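Local coordinates for flagellar hook-associated protein 2 (PDB 6IWY) that caps the tip of the growing flagellar filament as a homopentamer, promoting flagellin polymerization there and keeping exported subunits from leaking away, at residues D54-D60 and I76-L82. Coordinates in Å, arbitrary orientation, origin at the centre of the assembly. Residue numbers count along the deposited sequence, not the author numbering.
Sequences DIFSQVD and IKAGMTL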
loop_
_atom_site.group_PDB
_atom_site.type_symbol
_atom_site.label_atom_id
_atom_site.label_comp_id
_atom_site.label_asym_id
_atom_site.label_seq_id
_atom_site.Cartn_x
_atom_site.Cartn_y
_atom_site.Cartn_z
ATOM N N ASP A 54 17.897 -15.769 -9.495
ATOM C CA ASP A 54 16.697 -16.610 -9.606
ATOM C C ASP A 54 15.449 -15.789 -9.980
ATOM O O ASP A 54 15.317 -14.600 -9.653
ATOM C CB ASP A 54 16.412 -17.381 -8.317
ATOM C CG ASP A 54 17.497 -18.394 -7.972
ATOM O OD1 ASP A 54 18.118 -19.033 -8.879
ATOM O OD2 ASP A 54 17.724 -18.550 -6.747
ATOM N N ILE A 55 14.523 -16.460 -10.654
ATOM C CA ILE A 55 13.298 -15.846 -11.118
ATOM C C ILE A 55 12.442 -15.445 -9.932
ATOM O O ILE A 55 12.100 -16.276 -9.082
ATOM C CB ILE A 55 12.538 -16.785 -12.094
ATOM C CG1 ILE A 55 13.440 -17.070 -13.325
ATOM C CG2 ILE A 55 11.189 -16.167 -12.546
ATOM C CD1 ILE A 55 12.830 -17.972 -14.389
ATOM N N PHE A 56 12.129 -14.149 -9.869
ATOM C CA PHE A 56 11.220 -13.611 -8.864
ATOM C C PHE A 56 9.766 -13.996 -9.152
ATOM O O PHE A 56 9.075 -14.459 -8.271
ATOM C CB PHE A 56 11.358 -12.092 -8.745
ATOM C CG PHE A 56 10.682 -11.530 -7.534
ATOM C CD1 PHE A 56 9.348 -11.213 -7.563
ATOM C CD2 PHE A 56 11.376 -11.375 -6.335
ATOM C CE1 PHE A 56 8.712 -10.709 -6.433
ATOM C CE2 PHE A 56 10.752 -10.882 -5.204
ATOM C CZ PHE A 56 9.421 -10.545 -5.253
ATOM N N SER A 57 9.298 -13.793 -10.375
ATOM C CA SER A 57 7.903 -14.084 -10.740
ATOM C C SER A 57 7.797 -14.582 -12.169
ATOM O O SER A 57 8.427 -14.031 -13.050
ATOM C CB SER A 57 7.049 -12.824 -10.626
ATOM O OG SER A 57 5.822 -13.000 -11.321
ATOM N N GLN A 58 6.974 -15.607 -12.380
ATOM C CA GLN A 58 6.712 -16.156 -13.702
ATOM C C GLN A 58 5.491 -15.535 -14.347
ATOM O O GLN A 58 5.032 -16.021 -15.379
ATOM C CB GLN A 58 6.471 -17.651 -13.599
ATOM C CG GLN A 58 7.529 -18.355 -12.794
ATOM C CD GLN A 58 7.687 -19.818 -13.158
ATOM O OE1 GLN A 58 7.736 -20.665 -12.267
ATOM N NE2 GLN A 58 7.792 -20.126 -14.459
ATOM N N VAL A 59 4.955 -14.477 -13.743
ATOM C CA VAL A 59 3.739 -13.846 -14.250
ATOM C C VAL A 59 3.939 -12.336 -14.210
ATOM O O VAL A 59 4.722 -11.851 -13.400
ATOM C CB VAL A 59 2.482 -14.254 -13.400
ATOM C CG1 VAL A 59 2.307 -15.769 -13.368
ATOM C CG2 VAL A 59 2.559 -13.706 -11.984
ATOM N N ASP A 60 3.265 -11.599 -15.086
ATOM C CA ASP A 60 3.222 -10.142 -14.969
ATOM C C ASP A 60 2.317 -9.745 -13.807
ATOM O O ASP A 60 1.244 -10.350 -13.573
ATOM C CB ASP A 60 2.648 -9.467 -16.209
ATOM C CG ASP A 60 3.505 -9.640 -17.441
ATOM O OD1 ASP A 60 4.638 -10.156 -17.359
ATOM O OD2 ASP A 60 3.018 -9.233 -18.525
ATOM N N ILE A 76 5.900 -5.564 -12.826
ATOM C CA ILE A 76 6.837 -6.671 -12.757
ATOM C C ILE A 76 6.520 -7.613 -13.920
ATOM O O ILE A 76 5.345 -7.919 -14.171
ATOM C CB ILE A 76 6.704 -7.345 -11.418
ATOM C CG1 ILE A 76 6.958 -6.310 -10.304
ATOM C CG2 ILE A 76 7.640 -8.517 -11.342
ATOM C CD1 ILE A 76 7.488 -6.882 -9.030
ATOM N N LYS A 77 7.535 -8.035 -14.666
ATOM C CA LYS A 77 7.270 -8.823 -15.870
ATOM C C LYS A 77 7.526 -10.304 -15.600
ATOM O O LYS A 77 8.333 -10.648 -14.768
ATOM C CB LYS A 77 8.121 -8.338 -17.067
ATOM C CG LYS A 77 7.971 -6.866 -17.422
ATOM C CD LYS A 77 6.570 -6.559 -17.928
ATOM C CE LYS A 77 6.272 -5.073 -17.996
ATOM N NZ LYS A 77 4.843 -4.876 -18.314
ATOM N N ALA A 78 6.839 -11.171 -16.332
ATOM C CA ALA A 78 7.080 -12.610 -16.268
ATOM C C ALA A 78 8.565 -12.937 -16.497
ATOM O O ALA A 78 9.172 -12.483 -17.469
ATOM C CB ALA A 78 6.204 -13.329 -17.290
ATOM N N GLY A 79 9.144 -13.706 -15.586
ATOM C CA GLY A 79 10.527 -14.148 -15.717
ATOM C C GLY A 79 11.598 -13.233 -15.146
ATOM O O GLY A 79 12.770 -13.583 -15.167
ATOM N N MET A 80 11.208 -12.063 -14.650
ATOM C CA MET A 80 12.139 -11.160 -13.932
ATOM C C MET A 80 12.903 -11.861 -12.773
ATOM O O MET A 80 12.336 -12.676 -12.020
ATOM C CB MET A 80 11.357 -9.974 -13.338
ATOM C CG MET A 80 11.775 -8.585 -13.822
ATOM S SD MET A 80 10.433 -7.377 -13.567
ATOM C CE MET A 80 11.162 -5.841 -14.138
ATOM N N THR A 81 14.179 -11.511 -12.623
ATOM C CA THR A 81 14.990 -11.968 -11.482
ATOM C C THR A 81 14.834 -11.062 -10.267
ATOM O O THR A 81 14.506 -9.871 -10.402
ATOM C CB THR A 81 16.487 -11.933 -11.803
ATOM O OG1 THR A 81 16.924 -10.564 -11.801
ATOM C CG2 THR A 81 16.791 -12.588 -13.166
ATOM N N LEU A 82 15.099 -11.624 -9.083
ATOM C CA LEU A 82 15.138 -10.868 -7.821
ATOM C C LEU A 82 15.946 -9.589 -7.982
ATOM O O LEU A 82 15.521 -8.519 -7.530
ATOM C CB LEU A 82 15.750 -11.715 -6.711
ATOM C CG LEU A 82 16.002 -11.042 -5.360
ATOM C CD1 LEU A 82 14.695 -10.567 -4.740
ATOM C CD2 LEU A 82 16.713 -12.016 -4.419
#
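Four hydrogen bonds, three of them purely between backbones, tie 54-60 to 76-82, two loop segments running antiparallel. At one end a single beta bridge brings the CA atoms of Ile55 and Thr81 to 4.2 Å: Leu82 N donates to Asp54 O (3.0 Å, 159° at the hydrogen). Phe56 N donates to Met80 O (2.6 Å, 147°). Both carbonyls also receive a CA-H...O contact, Thr81 CA lying 3.2 Å from Asp54 O and Ile55 CA 3.4 Å from Met80 O. Gly79 N then donates to Ser57 O (2.7 Å, 149°). Beyond it a side chain takes over, Asp60 OD1 accepting from Ala78 N at 2.6 Å and 156°.

Within 76-82, residues Lys77 to Met80 form a type II beta turn, closed by Met80 N to Lys77 O (3.2 Å); Gly79, in its third position, has phi/psi of 88/-4, where a CB would jam against the preceding carbonyl. In this crystallised fragment of the longer cap protein, the turn carries the chain from strand 70-76 into helix 82-92, beside the antiparallel sheet that includes strands 42-49 and 110-116, while 54-60 leads into strand 61-67, the hairpin partner of 70-76. Thr81 is the N-cap of that helix, its OG1 hydrogen-bonded to Asp84 N.

Within the segments, Ser57 OG donates to Val59 O (2.6 Å), and Lys77 N makes a weak bond to Met80 SD (3.2 Å, 172°). Asp60 also pairs through its backbone with Met345 and Gln347, on strand 344-347. On the buried side, Phe56 CD2 meets Leu82 CD1 at 3.8 Å, the methyl lying at the ring edge, and both side chains pack on Leu112.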